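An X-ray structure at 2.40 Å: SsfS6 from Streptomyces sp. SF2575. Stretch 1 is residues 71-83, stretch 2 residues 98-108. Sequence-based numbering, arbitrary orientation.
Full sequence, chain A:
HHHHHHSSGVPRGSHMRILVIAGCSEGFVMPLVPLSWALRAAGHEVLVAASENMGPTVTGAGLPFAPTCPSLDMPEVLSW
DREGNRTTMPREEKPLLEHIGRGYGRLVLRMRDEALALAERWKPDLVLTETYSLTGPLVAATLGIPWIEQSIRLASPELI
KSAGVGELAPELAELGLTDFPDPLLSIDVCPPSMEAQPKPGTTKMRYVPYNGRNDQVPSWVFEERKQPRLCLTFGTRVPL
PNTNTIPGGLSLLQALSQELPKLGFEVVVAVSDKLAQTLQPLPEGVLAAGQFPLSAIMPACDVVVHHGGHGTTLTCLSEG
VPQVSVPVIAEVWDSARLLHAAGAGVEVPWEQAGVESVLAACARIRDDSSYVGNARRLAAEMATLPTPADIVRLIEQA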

# COMPACT_ATOMS: atom_id res chain seq x y z
N SER A 71 -6.24 19.51 11.21
CA SER A 71 -4.81 19.56 10.93
C SER A 71 -4.01 20.01 12.16
O SER A 71 -4.45 20.87 12.92
CB SER A 71 -4.54 20.49 9.75
OG SER A 71 -3.15 20.61 9.50
N LEU A 72 -2.84 19.41 12.36
CA LEU A 72 -2.06 19.61 13.58
C LEU A 72 -0.58 19.34 13.35
O LEU A 72 -0.22 18.50 12.55
CB LEU A 72 -2.53 18.63 14.65
CG LEU A 72 -3.30 19.12 15.87
CD1 LEU A 72 -3.32 18.04 16.94
CD2 LEU A 72 -2.73 20.40 16.43
N ASP A 73 0.26 20.04 14.10
CA ASP A 73 1.68 19.71 14.15
C ASP A 73 2.06 19.64 15.62
O ASP A 73 1.37 20.17 16.48
CB ASP A 73 2.51 20.72 13.37
CG ASP A 73 2.19 20.70 11.89
OD1 ASP A 73 1.86 19.62 11.37
OD2 ASP A 73 2.26 21.77 11.24
N MSE A 74 3.15 18.95 15.91
CA MSE A 74 3.52 18.68 17.29
C MSE A 74 3.83 19.94 18.12
O MSE A 74 3.38 20.05 19.26
CB MSE A 74 4.69 17.70 17.35
CG MSE A 74 4.25 16.24 17.33
SE MSE A 74 3.02 15.79 18.78
CE MSE A 74 3.96 16.65 20.27
N PRO A 75 4.61 20.89 17.57
CA PRO A 75 4.92 22.11 18.32
C PRO A 75 3.68 22.77 18.89
O PRO A 75 3.67 23.22 20.03
CB PRO A 75 5.56 23.01 17.26
CG PRO A 75 6.16 22.07 16.28
CD PRO A 75 5.23 20.89 16.23
N GLU A 76 2.63 22.81 18.07
CA GLU A 76 1.33 23.33 18.48
C GLU A 76 0.92 22.81 19.86
O GLU A 76 0.38 23.57 20.67
CB GLU A 76 0.28 22.90 17.46
CG GLU A 76 -0.62 24.01 16.99
CD GLU A 76 -1.38 23.62 15.74
OE1 GLU A 76 -0.75 23.03 14.83
OE2 GLU A 76 -2.59 23.91 15.65
N VAL A 77 1.17 21.53 20.11
CA VAL A 77 0.65 20.86 21.30
C VAL A 77 1.75 20.71 22.35
O VAL A 77 1.48 20.52 23.54
CB VAL A 77 0.02 19.47 20.98
CG1 VAL A 77 -0.08 19.24 19.48
CG2 VAL A 77 0.78 18.33 21.64
N LEU A 78 3.00 20.79 21.90
CA LEU A 78 4.14 20.67 22.79
C LEU A 78 4.39 21.97 23.55
O LEU A 78 4.93 21.95 24.66
CB LEU A 78 5.38 20.31 21.97
CG LEU A 78 6.65 19.98 22.76
CD1 LEU A 78 6.39 18.93 23.82
CD2 LEU A 78 7.75 19.52 21.81
N SER A 79 3.98 23.09 22.96
CA SER A 79 4.34 24.42 23.45
C SER A 79 3.33 25.02 24.44
O SER A 79 3.59 26.07 25.03
CB SER A 79 4.53 25.38 22.27
OG SER A 79 5.60 24.96 21.44
N TRP A 80 2.19 24.36 24.62
CA TRP A 80 1.20 24.81 25.60
C TRP A 80 0.73 23.65 26.47
O TRP A 80 0.39 22.58 25.96
CB TRP A 80 -0.01 25.47 24.93
CG TRP A 80 0.30 26.82 24.34
CD1 TRP A 80 0.09 28.04 24.93
CD2 TRP A 80 0.86 27.09 23.06
NE1 TRP A 80 0.50 29.05 24.08
CE2 TRP A 80 0.97 28.49 22.93
CE3 TRP A 80 1.29 26.28 22.00
CZ2 TRP A 80 1.49 29.09 21.78
CZ3 TRP A 80 1.80 26.88 20.87
CH2 TRP A 80 1.90 28.27 20.77
N ASP A 81 0.73 23.86 27.78
CA ASP A 81 0.28 22.84 28.72
C ASP A 81 -1.24 22.85 28.88
O ASP A 81 -1.94 23.65 28.25
CB ASP A 81 1.01 22.95 30.07
CG ASP A 81 0.71 24.24 30.82
OD1 ASP A 81 -0.38 24.82 30.63
OD2 ASP A 81 1.57 24.66 31.62
N ARG A 82 -1.75 21.94 29.70
CA ARG A 82 -3.19 21.75 29.83
C ARG A 82 -3.92 22.96 30.41
O ARG A 82 -5.12 23.12 30.20
CB ARG A 82 -3.47 20.51 30.68
CG ARG A 82 -2.95 19.23 30.04
CD ARG A 82 -3.41 17.98 30.77
NE ARG A 82 -4.86 17.90 30.87
CZ ARG A 82 -5.54 16.78 31.08
NH1 ARG A 82 -4.91 15.62 31.21
NH2 ARG A 82 -6.87 16.82 31.15
N GLU A 83 -3.19 23.82 31.11
CA GLU A 83 -3.80 25.00 31.72
C GLU A 83 -3.88 26.17 30.74
O GLU A 83 -4.46 27.21 31.05
CB GLU A 83 -3.01 25.43 32.96
CG GLU A 83 -2.71 24.29 33.93
CD GLU A 83 -3.53 24.38 35.20
OE1 GLU A 83 -2.94 24.32 36.30
OE2 GLU A 83 -4.77 24.51 35.10
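Stretch 2 (98-108) EHIGRGYGRLV

How does stretch 2 lie on stretch 1? It is helical throughout, one segment of a longer helix, and it crosses the short helix that includes Pro75 to Val77 nearly at right angles: the N-to-C directions differ by 103° and the axes approach to 8.7 Å. The backbones come closest at Leu78 and Gly103, whose CA atoms are 4.5 Å apart.

What does the first half of stretch 1 touch? Leu72, in extended conformation, points toward the helix and sets CD1 3.9 Å from Leu107 CD1. Selenomethionine Met74 starts sideways, but its end bends inward, placing SE 4.0 Å from Leu107 CD2 and 4.2 Å from Tyr104 CE1, oblique to the ring. Val77 CG2 then packs 3.3 Å from Gly103 O, and Val77 O accepts a hydrogen bond from Arg106 NE (3.3 Å).

Why can Leu78 come so close? Gly103 has no side chain, and a CB there would clash with Leu78 CD1, which lies 3.9 Å from Gly103 CA. Leu78 CD1 also covers one face of the His99 ring, 3.7 Å from His99 CE1.

What does Arg106 meet in the loop that follows? Its CA-to-CB bond points toward stretch 1. Trp80 O lies 2.8 Å from Arg106 NE, Asp81 CA covers one guanidinium face, and Arg82 CG rests 3.7 Å from Arg106 CD.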

# COMPACT_ATOMS: atom_id res chain seq x y z
N GLU A 98 10.78 14.25 29.63
CA GLU A 98 9.47 14.29 30.26
C GLU A 98 8.61 15.37 29.62
O GLU A 98 7.41 15.20 29.45
CB GLU A 98 9.62 14.54 31.77
CG GLU A 98 10.30 13.40 32.51
CD GLU A 98 10.75 13.78 33.92
OE1 GLU A 98 11.07 14.96 34.15
OE2 GLU A 98 10.79 12.88 34.79
N HIS A 99 9.24 16.48 29.26
CA HIS A 99 8.56 17.56 28.56
C HIS A 99 7.93 17.03 27.27
O HIS A 99 6.75 17.24 27.01
CB HIS A 99 9.56 18.68 28.24
CG HIS A 99 8.97 19.82 27.49
ND1 HIS A 99 9.33 20.12 26.19
CD2 HIS A 99 8.05 20.75 27.84
CE1 HIS A 99 8.66 21.18 25.78
NE2 HIS A 99 7.87 21.59 26.76
N ILE A 100 8.74 16.34 26.47
CA ILE A 100 8.27 15.69 25.25
C ILE A 100 7.12 14.73 25.53
O ILE A 100 6.11 14.74 24.84
CB ILE A 100 9.41 14.91 24.58
CG1 ILE A 100 10.40 15.88 23.92
CG2 ILE A 100 8.86 13.93 23.55
CD1 ILE A 100 11.65 15.21 23.37
N GLY A 101 7.29 13.90 26.55
CA GLY A 101 6.29 12.92 26.93
C GLY A 101 4.93 13.54 27.22
O GLY A 101 3.90 13.01 26.81
N ARG A 102 4.93 14.66 27.92
CA ARG A 102 3.68 15.33 28.27
C ARG A 102 3.02 15.90 27.02
O ARG A 102 1.79 15.95 26.93
CB ARG A 102 3.92 16.43 29.31
CG ARG A 102 4.44 15.89 30.65
CD ARG A 102 4.37 16.94 31.75
NE ARG A 102 5.27 18.07 31.50
CZ ARG A 102 6.56 18.10 31.85
NH1 ARG A 102 7.12 17.06 32.46
NH2 ARG A 102 7.29 19.17 31.59
N GLY A 103 3.83 16.32 26.05
CA GLY A 103 3.32 16.76 24.77
C GLY A 103 2.50 15.66 24.11
O GLY A 103 1.34 15.86 23.76
N TYR A 104 3.12 14.49 23.96
CA TYR A 104 2.43 13.34 23.39
C TYR A 104 1.17 12.99 24.18
O TYR A 104 0.21 12.45 23.62
CB TYR A 104 3.36 12.13 23.35
CG TYR A 104 4.38 12.20 22.23
CD1 TYR A 104 3.98 12.20 20.90
CD2 TYR A 104 5.74 12.24 22.51
CE1 TYR A 104 4.91 12.26 19.88
CE2 TYR A 104 6.67 12.29 21.49
CZ TYR A 104 6.25 12.30 20.18
OH TYR A 104 7.18 12.36 19.17
N GLY A 105 1.17 13.29 25.47
CA GLY A 105 0.01 13.05 26.31
C GLY A 105 -1.12 14.01 25.98
O GLY A 105 -2.29 13.65 26.04
N ARG A 106 -0.75 15.24 25.63
CA ARG A 106 -1.75 16.26 25.33
C ARG A 106 -2.26 16.12 23.90
O ARG A 106 -3.34 16.61 23.57
CB ARG A 106 -1.16 17.65 25.55
CG ARG A 106 -0.81 17.93 27.00
CD ARG A 106 -0.58 19.40 27.25
NE ARG A 106 0.66 19.89 26.66
CZ ARG A 106 1.86 19.82 27.25
NH1 ARG A 106 1.98 19.26 28.45
NH2 ARG A 106 2.93 20.29 26.64
N LEU A 107 -1.48 15.45 23.05
CA LEU A 107 -1.92 15.15 21.69
C LEU A 107 -3.14 14.23 21.75
O LEU A 107 -4.04 14.32 20.91
CB LEU A 107 -0.80 14.48 20.90
CG LEU A 107 -1.19 13.87 19.54
CD1 LEU A 107 -1.82 14.92 18.63
CD2 LEU A 107 0.01 13.22 18.87
N VAL A 108 -3.16 13.36 22.75
CA VAL A 108 -4.27 12.44 22.95
C VAL A 108 -5.58 13.20 23.17
O VAL A 108 -6.64 12.77 22.71
CB VAL A 108 -4.03 11.55 24.17
CG1 VAL A 108 -5.21 10.62 24.39
CG2 VAL A 108 -2.75 10.75 23.98